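Serine/threonine-protein acetyltransferase HopZ1a (Pseudomonas syringae pv. syringae, PDB 5KLP) acetylates serine, threonine and lysine residues of host proteins with acetyl-CoA, using inositol hexakisphosphate as cofactor, and so impairs host immunity and the microtubule network. Local coordinates at residues L49-G54 / S324-R329; A197-K202 / P257-K262; F251-L256 / M274-G279; G283-E288 / E294-R299. The protein carries 10 engineered substitutions. All blocks are in the same frame, centred on the assembly; numbering follows the deposited sequence.

How the contacts relate
Contact 1 pairs the end of helix 40-53 with the start of helix 324-340, and the other three contacts lie between those helices in sequence. Contacts 2 and 3 interleave, whereas contact 4 opens only after both have closed. The centres of contacts 2, 3 and 4 lie 13 to 15 Å from one another; contact 1 is about 19 Å from contact 2, 20 Å from contact 4 and 27 Å from contact 3. Contacts 2 and 4 bind inositol hexakisphosphate, and Ser324 of contact 1 meets Arg299 of contact 4. Contact 3, joining the helical turn after strand 248-251 to the loop after helix 267-274, lies away from the ligand. The cofactor thus joins sequence-distant parts of the chain.

Contact 1 of 4, residues L49-G54 / S324-R329; sequences LDRASG and SIDGFR
Arg51, in the last turn of helix 40-53, faces Asp326 and Arg329 in the first turns of helix 324-340, so the two helices meet end to beginning. Helix 40-53 stops in a Schellman motif: Gly54 has positive phi (93°), a conformation that glycine tolerates well, and its N bonds back to Arg51 O at 3.2 Å. Arg51 is extended from CG to NE, with CG opposite the backbone N (chi1 178°), and this straight chain carries NE across to the carboxylate. There Arg51 NE donates to Asp326 OD1 at 2.9 Å, a hydrogen bond within a salt bridge, although the exact place of OD1 is less sure in the model. The acceptor lies at the edge of the guanidinium, near its plane, while the carboxylate itself is turned steeply, the two planes 77° apart. The Arg329 guanidinium lies by the same carboxylate, but the detail of this pairing, and the approach of Arg51 NE and Arg329 NH2 as two donors, is doubtful. An aspartate suits the place because its negative charge probably offsets part of the charge of the two arginines. Further acids probably supply the rest: Arg329 NH1 pairs with Asp65 and Asp188, and Arg51 NH2 with Asp188, the residue just before the catalytic Cys189. Phe61 of helix 61-79 packs on both arginines. The whole is a largely buried salt-bridge network, tying the end of an early helix and the start of the last helix to the loop that leads into the catalytic cysteine of this YopJ-family acetyltransferase.

Contact 2 of 4, residues A197-K202 / P257-K262; sequences AIKAHK and PVDFYK. With IHP (inositol hexakisphosphate), chain D.
Lys199 carries most of the contact between helical segment 197-202 and the 3-10 turn of 257-262, meeting Phe260 with its base and Asp259 with its middle. One residue earlier, Ile198 turns to the ligand instead, its CG2 lying 3.4 Å from inositol hexakisphosphate O32. At Lys199 the CB sits over one face of the Phe260 ring, 4.0 Å from the centroid and displaced toward the rim, a CH-pi contact made with the aliphatic part of the chain. A bend at chi2 (-50°) then leads the chain past Asp259, after which it runs extended to the phosphates. Its ammonium donates to O33 at 2.7 Å and to O32 at 2.9 Å from Lys199 NZ, and also to a water that in turn donates to Asp259 OD2. Three acceptors on an amine with three hydrogens fix its direction; the aspartate, too far for a direct salt bridge, acts through the water and is itself held by Asn203. Ala200 follows, small enough for Phe260 CZ to come near its backbone N, with CB and CZ only just in touch. Lys202, bent at its last torsion, closes the segment by giving Lys202 NZ to O32 at 2.6 Å and weakly to O21. From the loop, Lys262 NZ reaches O33 at 2.7 Å while also donating to Val285 O. Lys262 becomes acetylated by autocatalysis, though it is unmodified here. Since O33 and O32 each take two lysine ammoniums, the dense phosphate charge probably allows three lysines to gather, and cofactor binding probably draws helix and loop together.

Contact 3 of 4, residues F251-L256 / M274-G279; sequences FGADVL and MKRPDG
Arg276 spans the gap between two short turning segments, whose backbones stay well apart: the nearest CA pairs, Ala253 with Arg276 and Asp254 with Asp278, are 9.3 Å from each other. Residues 252-255 form a weakly bonded helical turn in which Gly252 O accepts from both Val255 N and Leu256 N. Opposite it, Arg276 to Gly279 make a type I beta turn, closed by Gly279, whose positive phi is easy for glycine. The long arginine is suited to this separation. Its chain bends at chi3 (81°), laying the guanidinium beside the helical turn, where Ala253 CB rests over one face, 3.9 Å from Arg276 NE and displaced toward the rim; a small methyl lets the group settle there, and Ala253 O lies over a face as well. Asp254 OD1 arrives at the edge, 2.5 Å from Arg276 NH2, an unusually short distance whose exact value is doubtful. This is a salt bridge, but its hydrogen bond is weak, for the N-H is badly aimed (122°); the carboxylate and guanidinium planes stand 51° apart. Arg276 NH1 turns back to Asp278 in its own turn, with OD1 at 2.8 Å, so one guanidinium serves two carboxylates. Arg276 also touches a crystal neighbour, which may influence its pose. The other oxygen of Asp254 is held by Arg228 and Ser225, and Arg280 joins Ala253 O to Asp278. The helical turn directly follows edge strand 248-251 of the six-stranded sheet, with Val255 and Leu256 packed on Ile178 of strand 175-179, while the beta turn follows the end of helix 267-274.

Contact 4 of 4, residues G283-E288 / E294-R299; sequences GRVNSE and ENLVQR. With IHP (inositol hexakisphosphate), chain D.
Asn286 reaches from the loop 283-288 to the backbone of Glu294, just ahead of helix 296-302. From its CB, which lies near phosphate oxygen O35 of inositol hexakisphosphate, CG swings between the backbone N and the carbonyl carbon (chi1 67°) and comes to 3.8 Å from Glu294 CB. Beyond it, Asn286 OD1 accepts weakly from Glu294 N at 3.2 Å and weakly from Arg284 NE, while ND2 gives a hydrogen to a water and another, weakly, to Glu292 O. An amide suits this spot because it can accept at one end and donate at the other. The carboxylate of Glu294 passes to Arg22, with which it forms a salt bridge. Firmer is the bond from Val285 N to Glu294 O, 2.8 Å and nearly straight at 172°. Branched Val285 packs beside this bond: CG2 lies against Glu294 O and the backbone of Asn295, and CG1 meets Leu296 CD1 at 4.0 Å. Asn295 and Gln298 then start the helix with a capping box, each side chain accepting from the other's backbone N. One turn in, Arg299 extends fully to the cofactor, where its guanidinium meets a phosphate edge-on, the phosphorus in its plane: Arg299 NH1 donates to O34 and Arg299 NH2 to O24, both at 2.8 Å. On the loop side Ser287 N donates to O35 at 2.9 Å, and Ser287 OG makes a very short bond to O45. Two different phosphates are therefore gripped, one by each segment, which suggests that the cofactor probably ties the loop to the capped helix, consistent with its allosteric role.

Contact 1 of 4, residues L49-G54 / S324-R329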
# COMPACT_ATOMS: atom_id res chain seq x y z
N LEU A 49 -11.02 -11.86 -12.47
CA LEU A 49 -11.84 -13.02 -12.13
C LEU A 49 -11.06 -14.30 -12.37
O LEU A 49 -11.01 -15.17 -11.51
CB LEU A 49 -13.14 -13.02 -12.93
CG LEU A 49 -14.22 -12.04 -12.46
CD1 LEU A 49 -15.35 -11.96 -13.48
CD2 LEU A 49 -14.77 -12.46 -11.11
N ASP A 50 -10.43 -14.38 -13.54
CA ASP A 50 -9.60 -15.51 -13.90
C ASP A 50 -8.48 -15.71 -12.88
O ASP A 50 -8.20 -16.83 -12.47
CB ASP A 50 -8.99 -15.33 -15.29
CG ASP A 50 -10.04 -15.36 -16.40
OD1 ASP A 50 -11.17 -15.81 -16.14
OD2 ASP A 50 -9.72 -14.93 -17.52
N ARG A 51 -7.85 -14.62 -12.47
CA ARG A 51 -6.76 -14.69 -11.49
C ARG A 51 -7.23 -15.22 -10.15
O ARG A 51 -6.58 -16.07 -9.54
CB ARG A 51 -6.11 -13.32 -11.30
CG ARG A 51 -4.99 -13.29 -10.26
CD ARG A 51 -4.32 -11.93 -10.27
NE ARG A 51 -3.21 -11.79 -9.33
CZ ARG A 51 -1.96 -12.16 -9.58
NH1 ARG A 51 -1.64 -12.72 -10.74
NH2 ARG A 51 -1.02 -11.98 -8.66
N ALA A 52 -8.36 -14.72 -9.67
CA ALA A 52 -8.89 -15.17 -8.40
C ALA A 52 -9.35 -16.63 -8.51
O ALA A 52 -9.40 -17.34 -7.51
CB ALA A 52 -10.04 -14.28 -7.93
N SER A 53 -9.70 -17.05 -9.73
CA SER A 53 -10.18 -18.42 -9.96
C SER A 53 -9.04 -19.42 -10.12
O SER A 53 -9.27 -20.62 -10.10
CB SER A 53 -11.05 -18.48 -11.22
OG SER A 53 -12.19 -17.66 -11.07
N GLY A 54 -7.83 -18.91 -10.30
CA GLY A 54 -6.68 -19.75 -10.56
C GLY A 54 -6.41 -19.96 -12.04
O GLY A 54 -6.28 -21.09 -12.50
N SER A 324 -6.12 -13.10 -0.56
CA SER A 324 -6.93 -11.97 -0.09
C SER A 324 -6.83 -10.70 -0.95
O SER A 324 -7.83 -10.03 -1.19
CB SER A 324 -6.57 -11.65 1.37
OG SER A 324 -7.35 -10.58 1.87
N ILE A 325 -5.62 -10.36 -1.41
CA ILE A 325 -5.42 -9.13 -2.18
C ILE A 325 -6.14 -9.23 -3.54
O ILE A 325 -6.61 -8.24 -4.08
CB ILE A 325 -3.93 -8.79 -2.40
CG1 ILE A 325 -3.77 -7.35 -2.89
CG2 ILE A 325 -3.27 -9.76 -3.39
CD1 ILE A 325 -4.30 -6.29 -1.93
N ASP A 326 -6.24 -10.45 -4.05
CA ASP A 326 -6.95 -10.69 -5.31
C ASP A 326 -8.45 -10.50 -5.09
O ASP A 326 -9.18 -10.06 -5.98
CB ASP A 326 -6.60 -12.09 -5.83
CG ASP A 326 -5.09 -12.26 -6.03
OD1 ASP A 326 -4.45 -11.41 -6.71
OD2 ASP A 326 -4.53 -13.21 -5.44
N GLY A 327 -8.89 -10.79 -3.87
CA GLY A 327 -10.26 -10.51 -3.47
C GLY A 327 -10.52 -9.01 -3.39
O GLY A 327 -11.58 -8.53 -3.79
N PHE A 328 -9.55 -8.27 -2.87
CA PHE A 328 -9.66 -6.82 -2.81
C PHE A 328 -9.82 -6.23 -4.23
O PHE A 328 -10.60 -5.32 -4.45
CB PHE A 328 -8.45 -6.20 -2.09
CG PHE A 328 -8.46 -4.69 -2.10
CD1 PHE A 328 -9.38 -3.98 -1.35
CD2 PHE A 328 -7.57 -3.99 -2.90
CE1 PHE A 328 -9.40 -2.58 -1.38
CE2 PHE A 328 -7.59 -2.61 -2.95
CZ PHE A 328 -8.51 -1.90 -2.18
N ARG A 329 -9.08 -6.78 -5.20
CA ARG A 329 -9.18 -6.29 -6.57
C ARG A 329 -10.60 -6.49 -7.12
O ARG A 329 -11.13 -5.60 -7.77
CB ARG A 329 -8.16 -6.97 -7.48
CG ARG A 329 -8.19 -6.47 -8.94
CD ARG A 329 -6.92 -6.91 -9.69
NE ARG A 329 -6.49 -8.18 -9.13
CZ ARG A 329 -5.27 -8.47 -8.70
NH1 ARG A 329 -4.27 -7.60 -8.78
NH2 ARG A 329 -5.07 -9.66 -8.19

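Contact 2 of 4, residues A197-K202 / P257-K262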
# COMPACT_ATOMS: atom_id res chain seq x y z
N ALA A 197 -4.00 3.26 0.87
CA ALA A 197 -4.52 4.63 0.85
C ALA A 197 -5.84 4.69 1.61
O ALA A 197 -6.04 5.57 2.45
CB ALA A 197 -4.72 5.13 -0.59
N ILE A 198 -6.73 3.75 1.31
CA ILE A 198 -8.02 3.68 2.02
C ILE A 198 -7.81 3.46 3.52
O ILE A 198 -8.49 4.08 4.35
CB ILE A 198 -8.91 2.55 1.46
CG1 ILE A 198 -9.18 2.78 -0.03
CG2 ILE A 198 -10.23 2.48 2.25
CD1 ILE A 198 -9.89 1.62 -0.72
N LYS A 199 -6.88 2.56 3.88
CA LYS A 199 -6.64 2.30 5.31
C LYS A 199 -6.02 3.50 6.01
O LYS A 199 -6.29 3.76 7.18
CB LYS A 199 -5.72 1.07 5.49
CG LYS A 199 -6.32 -0.24 4.98
CD LYS A 199 -7.74 -0.45 5.50
CE LYS A 199 -8.27 -1.82 5.12
NZ LYS A 199 -9.69 -1.98 5.54
N ALA A 200 -5.20 4.25 5.28
CA ALA A 200 -4.56 5.44 5.84
C ALA A 200 -5.61 6.49 6.15
O ALA A 200 -5.52 7.21 7.13
CB ALA A 200 -3.55 6.00 4.87
N HIS A 201 -6.62 6.56 5.27
CA HIS A 201 -7.75 7.45 5.48
C HIS A 201 -8.57 6.98 6.67
O HIS A 201 -8.91 7.78 7.53
CB HIS A 201 -8.63 7.50 4.22
CG HIS A 201 -9.80 8.43 4.34
ND1 HIS A 201 -9.77 9.56 5.14
CD2 HIS A 201 -11.03 8.40 3.78
CE1 HIS A 201 -10.93 10.18 5.05
NE2 HIS A 201 -11.71 9.50 4.24
N LYS A 202 -8.88 5.69 6.72
CA LYS A 202 -9.68 5.17 7.82
C LYS A 202 -8.98 5.36 9.17
O LYS A 202 -9.63 5.54 10.19
CB LYS A 202 -10.02 3.69 7.64
CG LYS A 202 -11.07 3.39 6.60
CD LYS A 202 -11.46 1.91 6.66
CE LYS A 202 -12.75 1.63 5.87
NZ LYS A 202 -12.55 1.01 4.55
N PRO A 257 -1.51 0.17 12.12
CA PRO A 257 -2.54 -0.74 12.63
C PRO A 257 -2.60 -2.06 11.85
O PRO A 257 -2.09 -2.14 10.74
CB PRO A 257 -3.84 0.04 12.43
CG PRO A 257 -3.46 1.41 12.04
CD PRO A 257 -2.09 1.36 11.48
N VAL A 258 -3.25 -3.06 12.44
CA VAL A 258 -3.33 -4.40 11.85
C VAL A 258 -3.99 -4.37 10.46
O VAL A 258 -3.77 -5.26 9.63
CB VAL A 258 -4.09 -5.37 12.79
CG1 VAL A 258 -5.55 -4.95 12.94
CG2 VAL A 258 -3.95 -6.81 12.31
N ASP A 259 -4.78 -3.32 10.20
CA ASP A 259 -5.40 -3.08 8.89
C ASP A 259 -4.44 -3.36 7.75
O ASP A 259 -4.83 -3.90 6.72
CB ASP A 259 -5.84 -1.62 8.78
CG ASP A 259 -6.85 -1.22 9.83
OD1 ASP A 259 -6.58 -1.45 11.05
OD2 ASP A 259 -7.88 -0.63 9.45
N PHE A 260 -3.18 -2.97 7.95
CA PHE A 260 -2.21 -3.01 6.86
C PHE A 260 -1.67 -4.41 6.60
O PHE A 260 -0.86 -4.61 5.69
CB PHE A 260 -1.08 -2.00 7.17
CG PHE A 260 -1.53 -0.57 7.01
CD1 PHE A 260 -2.23 0.06 8.03
CD2 PHE A 260 -1.31 0.11 5.80
CE1 PHE A 260 -2.68 1.37 7.87
CE2 PHE A 260 -1.75 1.42 5.64
CZ PHE A 260 -2.45 2.05 6.68
N TYR A 261 -2.14 -5.39 7.36
CA TYR A 261 -1.67 -6.76 7.17
C TYR A 261 -2.78 -7.72 6.77
O TYR A 261 -2.53 -8.91 6.57
CB TYR A 261 -0.94 -7.25 8.45
CG TYR A 261 0.44 -6.65 8.52
CD1 TYR A 261 1.50 -7.22 7.82
CD2 TYR A 261 0.68 -5.46 9.21
CE1 TYR A 261 2.76 -6.66 7.83
CE2 TYR A 261 1.94 -4.89 9.24
CZ TYR A 261 2.98 -5.50 8.55
OH TYR A 261 4.23 -4.94 8.55
N LYS A 262 -3.99 -7.21 6.62
CA LYS A 262 -5.13 -8.04 6.26
C LYS A 262 -4.98 -8.78 4.92
O LYS A 262 -5.53 -9.87 4.73
CB LYS A 262 -6.41 -7.18 6.21
CG LYS A 262 -6.93 -6.75 7.56
CD LYS A 262 -8.26 -6.03 7.45
CE LYS A 262 -9.40 -7.01 7.14
NZ LYS A 262 -10.74 -6.33 7.17
C1 IHP D . -15.35 -2.98 3.00
C2 IHP D . -13.80 -3.34 2.80
C3 IHP D . -13.25 -4.81 2.91
C4 IHP D . -14.36 -5.89 3.33
C5 IHP D . -15.61 -5.39 4.03
C6 IHP D . -16.18 -4.32 3.11
O11 IHP D . -15.55 -2.13 3.98
P1 IHP D . -16.27 -0.60 3.99
O21 IHP D . -15.50 0.33 4.93
O31 IHP D . -17.71 -0.70 4.48
O41 IHP D . -16.31 0.09 2.63
O12 IHP D . -12.96 -2.46 3.45
P2 IHP D . -11.94 -1.53 2.49
O22 IHP D . -12.79 -0.66 1.54
O32 IHP D . -10.99 -0.62 3.27
O42 IHP D . -11.13 -2.47 1.57
O13 IHP D . -12.30 -4.77 3.75
P3 IHP D . -10.64 -5.07 3.72
O23 IHP D . -9.76 -4.26 2.77
O33 IHP D . -10.43 -4.57 5.15
O43 IHP D . -10.28 -6.55 3.60
O14 IHP D . -13.82 -6.90 4.04
P4 IHP D . -13.42 -8.32 3.37
O24 IHP D . -12.09 -8.23 2.62
O34 IHP D . -13.35 -9.45 4.42
O44 IHP D . -14.48 -8.76 2.34
O15 IHP D . -15.49 -5.07 5.33
P5 IHP D . -16.22 -5.96 6.59
O25 IHP D . -16.75 -7.30 6.07
O35 IHP D . -15.20 -6.26 7.72
O45 IHP D . -17.41 -5.21 7.21
O16 IHP D . -17.44 -4.06 3.43
P6 IHP D . -18.61 -3.68 2.35
O26 IHP D . -18.42 -4.47 1.05
O36 IHP D . -20.01 -3.98 2.91
O46 IHP D . -18.58 -2.18 2.01
O HOH W 1 -10.03 -1.33 8.26

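Contact 3 of 4, residues F251-L256 / M274-G279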
# COMPACT_ATOMS: atom_id res chain seq x y z
N PHE A 251 9.45 -0.78 10.44
CA PHE A 251 8.68 -1.93 10.01
C PHE A 251 7.21 -1.68 10.28
O PHE A 251 6.85 -1.13 11.34
CB PHE A 251 9.17 -3.19 10.71
CG PHE A 251 8.39 -4.41 10.34
CD1 PHE A 251 8.44 -4.90 9.05
CD2 PHE A 251 7.63 -5.07 11.29
CE1 PHE A 251 7.73 -6.03 8.71
CE2 PHE A 251 6.91 -6.21 10.95
CZ PHE A 251 6.96 -6.68 9.66
N GLY A 252 6.37 -2.07 9.33
CA GLY A 252 4.94 -1.77 9.38
C GLY A 252 4.23 -2.13 10.67
O GLY A 252 3.51 -1.30 11.23
N ALA A 253 4.43 -3.35 11.16
CA ALA A 253 3.73 -3.82 12.36
C ALA A 253 4.05 -2.99 13.60
O ALA A 253 3.26 -2.94 14.53
CB ALA A 253 4.04 -5.28 12.63
N ASP A 254 5.21 -2.33 13.61
CA ASP A 254 5.61 -1.53 14.76
C ASP A 254 4.88 -0.20 14.86
O ASP A 254 4.69 0.31 15.96
CB ASP A 254 7.12 -1.27 14.74
CG ASP A 254 7.93 -2.51 15.09
OD1 ASP A 254 7.43 -3.33 15.89
OD2 ASP A 254 9.05 -2.67 14.57
N VAL A 255 4.45 0.36 13.73
CA VAL A 255 3.90 1.71 13.73
C VAL A 255 2.54 1.88 13.05
O VAL A 255 1.94 2.94 13.13
CB VAL A 255 4.89 2.70 13.05
CG1 VAL A 255 6.20 2.76 13.82
CG2 VAL A 255 5.14 2.30 11.61
N LEU A 256 2.06 0.84 12.37
CA LEU A 256 0.79 0.89 11.66
C LEU A 256 -0.20 -0.08 12.29
O LEU A 256 0.21 -1.06 12.91
CB LEU A 256 0.98 0.56 10.18
CG LEU A 256 1.91 1.46 9.37
CD1 LEU A 256 2.03 0.94 7.93
CD2 LEU A 256 1.39 2.90 9.38
N MSE A 274 0.94 -12.16 15.16
CA MSE A 274 0.03 -12.37 16.29
C MSE A 274 0.74 -12.79 17.57
O MSE A 274 0.15 -12.76 18.65
CB MSE A 274 -1.02 -13.42 15.95
CG MSE A 274 -2.04 -12.96 14.93
SE MSE A 274 -3.60 -14.14 14.97
CE MSE A 274 -4.32 -13.62 16.72
N LYS A 275 2.00 -13.18 17.45
CA LYS A 275 2.78 -13.62 18.60
C LYS A 275 3.47 -12.46 19.29
O LYS A 275 4.01 -12.60 20.37
CB LYS A 275 3.81 -14.67 18.17
CG LYS A 275 3.22 -16.02 17.83
CD LYS A 275 4.23 -17.15 17.99
CE LYS A 275 5.31 -16.85 19.02
NZ LYS A 275 6.31 -17.95 19.10
N ARG A 276 3.45 -11.30 18.64
CA ARG A 276 4.11 -10.12 19.18
C ARG A 276 3.51 -9.76 20.54
O ARG A 276 2.30 -9.70 20.70
CB ARG A 276 4.01 -8.95 18.20
CG ARG A 276 4.75 -9.21 16.87
CD ARG A 276 4.45 -8.16 15.80
NE ARG A 276 5.25 -6.96 15.99
CZ ARG A 276 4.80 -5.86 16.58
NH1 ARG A 276 3.54 -5.83 17.01
NH2 ARG A 276 5.59 -4.80 16.75
N PRO A 277 4.38 -9.53 21.53
CA PRO A 277 4.04 -9.22 22.92
C PRO A 277 3.08 -8.06 23.07
O PRO A 277 2.24 -8.09 23.97
CB PRO A 277 5.40 -8.88 23.55
CG PRO A 277 6.37 -9.65 22.74
CD PRO A 277 5.84 -9.64 21.33
N ASP A 278 3.20 -7.04 22.22
CA ASP A 278 2.35 -5.86 22.36
C ASP A 278 0.90 -6.15 21.96
O ASP A 278 0.03 -5.32 22.16
CB ASP A 278 2.92 -4.69 21.54
CG ASP A 278 2.94 -4.97 20.04
OD1 ASP A 278 2.61 -6.10 19.62
OD2 ASP A 278 3.31 -4.05 19.27
N GLY A 279 0.67 -7.32 21.39
CA GLY A 279 -0.67 -7.76 21.01
C GLY A 279 -1.35 -6.93 19.93
O GLY A 279 -2.53 -7.14 19.62

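Contact 4 of 4, residues G283-E288 / E294-R299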
# COMPACT_ATOMS: atom_id res chain seq x y z
N GLY A 283 -5.63 -8.73 17.42
CA GLY A 283 -7.05 -8.51 17.66
C GLY A 283 -7.93 -8.83 16.46
O GLY A 283 -7.49 -9.42 15.48
N ARG A 284 -9.18 -8.40 16.55
CA ARG A 284 -10.16 -8.58 15.48
C ARG A 284 -9.80 -7.74 14.25
O ARG A 284 -9.45 -6.57 14.38
CB ARG A 284 -11.56 -8.22 16.00
CG ARG A 284 -12.66 -8.42 14.99
CD ARG A 284 -13.98 -7.79 15.44
NE ARG A 284 -15.12 -8.34 14.70
CZ ARG A 284 -16.17 -8.93 15.25
NH1 ARG A 284 -16.25 -9.04 16.57
NH2 ARG A 284 -17.15 -9.39 14.48
N VAL A 285 -9.91 -8.32 13.06
CA VAL A 285 -9.60 -7.56 11.85
C VAL A 285 -10.81 -7.31 10.96
O VAL A 285 -10.73 -6.53 10.02
CB VAL A 285 -8.48 -8.24 11.02
CG1 VAL A 285 -7.18 -8.31 11.83
CG2 VAL A 285 -8.91 -9.63 10.55
N ASN A 286 -11.94 -7.95 11.25
CA ASN A 286 -13.16 -7.64 10.51
C ASN A 286 -14.09 -6.73 11.31
O ASN A 286 -13.95 -6.64 12.52
CB ASN A 286 -13.91 -8.92 10.12
CG ASN A 286 -14.46 -9.66 11.32
OD1 ASN A 286 -13.99 -9.51 12.44
ND2 ASN A 286 -15.51 -10.45 11.09
N SER A 287 -15.02 -6.06 10.64
CA SER A 287 -15.86 -5.10 11.35
C SER A 287 -16.79 -5.81 12.33
O SER A 287 -17.09 -7.00 12.18
CB SER A 287 -16.68 -4.26 10.36
OG SER A 287 -17.61 -5.08 9.66
N GLU A 288 -17.26 -5.07 13.33
CA GLU A 288 -18.02 -5.65 14.43
C GLU A 288 -19.42 -6.10 14.00
O GLU A 288 -20.06 -6.89 14.69
CB GLU A 288 -18.12 -4.66 15.59
CG GLU A 288 -16.76 -4.31 16.20
CD GLU A 288 -16.25 -5.37 17.18
OE1 GLU A 288 -16.58 -6.56 17.00
OE2 GLU A 288 -15.52 -5.01 18.12
N GLU A 294 -12.93 -12.32 13.53
CA GLU A 294 -11.92 -12.94 12.70
C GLU A 294 -10.60 -12.24 12.98
O GLU A 294 -10.53 -11.01 12.97
CB GLU A 294 -12.31 -12.83 11.22
CG GLU A 294 -11.31 -13.38 10.24
CD GLU A 294 -11.88 -13.47 8.82
OE1 GLU A 294 -12.24 -12.42 8.24
OE2 GLU A 294 -11.94 -14.60 8.29
N ASN A 295 -9.56 -13.01 13.29
CA ASN A 295 -8.24 -12.42 13.46
C ASN A 295 -7.39 -12.64 12.21
O ASN A 295 -7.83 -13.27 11.26
CB ASN A 295 -7.54 -12.98 14.72
CG ASN A 295 -7.28 -14.48 14.65
OD1 ASN A 295 -6.94 -15.03 13.60
ND2 ASN A 295 -7.41 -15.15 15.79
N LEU A 296 -6.17 -12.12 12.24
CA LEU A 296 -5.29 -12.14 11.08
C LEU A 296 -5.02 -13.56 10.55
O LEU A 296 -5.03 -13.79 9.35
CB LEU A 296 -3.99 -11.44 11.44
CG LEU A 296 -3.21 -10.65 10.41
CD1 LEU A 296 -4.12 -9.71 9.61
CD2 LEU A 296 -2.11 -9.88 11.13
N VAL A 297 -4.75 -14.50 11.44
CA VAL A 297 -4.49 -15.86 10.98
C VAL A 297 -5.76 -16.50 10.38
O VAL A 297 -5.70 -17.17 9.35
CB VAL A 297 -3.93 -16.74 12.10
CG1 VAL A 297 -4.01 -18.20 11.72
CG2 VAL A 297 -2.47 -16.33 12.38
N GLN A 298 -6.90 -16.28 11.01
CA GLN A 298 -8.15 -16.85 10.51
C GLN A 298 -8.48 -16.28 9.14
O GLN A 298 -8.95 -16.99 8.26
CB GLN A 298 -9.29 -16.60 11.49
CG GLN A 298 -9.16 -17.39 12.79
CD GLN A 298 -10.13 -16.91 13.85
OE1 GLN A 298 -10.45 -15.72 13.92
NE2 GLN A 298 -10.62 -17.83 14.66
N ARG A 299 -8.24 -14.98 8.97
CA ARG A 299 -8.49 -14.35 7.69
C ARG A 299 -7.61 -14.96 6.61
O ARG A 299 -8.09 -15.35 5.54
CB ARG A 299 -8.27 -12.84 7.76
CG ARG A 299 -8.51 -12.21 6.41
CD ARG A 299 -8.28 -10.71 6.35
NE ARG A 299 -8.50 -10.31 4.96
CZ ARG A 299 -9.69 -9.98 4.46
NH1 ARG A 299 -10.77 -9.95 5.23
NH2 ARG A 299 -9.79 -9.66 3.17
C1 IHP D . -15.35 -2.98 3.00
C2 IHP D . -13.80 -3.34 2.80
C3 IHP D . -13.25 -4.81 2.91
C4 IHP D . -14.36 -5.89 3.33
C5 IHP D . -15.61 -5.39 4.03
C6 IHP D . -16.18 -4.32 3.11
O11 IHP D . -15.55 -2.13 3.98
P1 IHP D . -16.27 -0.60 3.99
O21 IHP D . -15.50 0.33 4.93
O31 IHP D . -17.71 -0.70 4.48
O41 IHP D . -16.31 0.09 2.63
O12 IHP D . -12.96 -2.46 3.45
P2 IHP D . -11.94 -1.53 2.49
O22 IHP D . -12.79 -0.66 1.54
O32 IHP D . -10.99 -0.62 3.27
O42 IHP D . -11.13 -2.47 1.57
O13 IHP D . -12.30 -4.77 3.75
P3 IHP D . -10.64 -5.07 3.72
O23 IHP D . -9.76 -4.26 2.77
O33 IHP D . -10.43 -4.57 5.15
O43 IHP D . -10.28 -6.55 3.60
O14 IHP D . -13.82 -6.90 4.04
P4 IHP D . -13.42 -8.32 3.37
O24 IHP D . -12.09 -8.23 2.62
O34 IHP D . -13.35 -9.45 4.42
O44 IHP D . -14.48 -8.76 2.34
O15 IHP D . -15.49 -5.07 5.33
P5 IHP D . -16.22 -5.96 6.59
O25 IHP D . -16.75 -7.30 6.07
O35 IHP D . -15.20 -6.26 7.72
O45 IHP D . -17.41 -5.21 7.21
O16 IHP D . -17.44 -4.06 3.43
P6 IHP D . -18.61 -3.68 2.35
O26 IHP D . -18.42 -4.47 1.05
O36 IHP D . -20.01 -3.98 2.91
O46 IHP D . -18.58 -2.18 2.01
O HOH W 2 -5.33 -10.68 14.54
O HOH W 3 -15.54 -11.36 8.18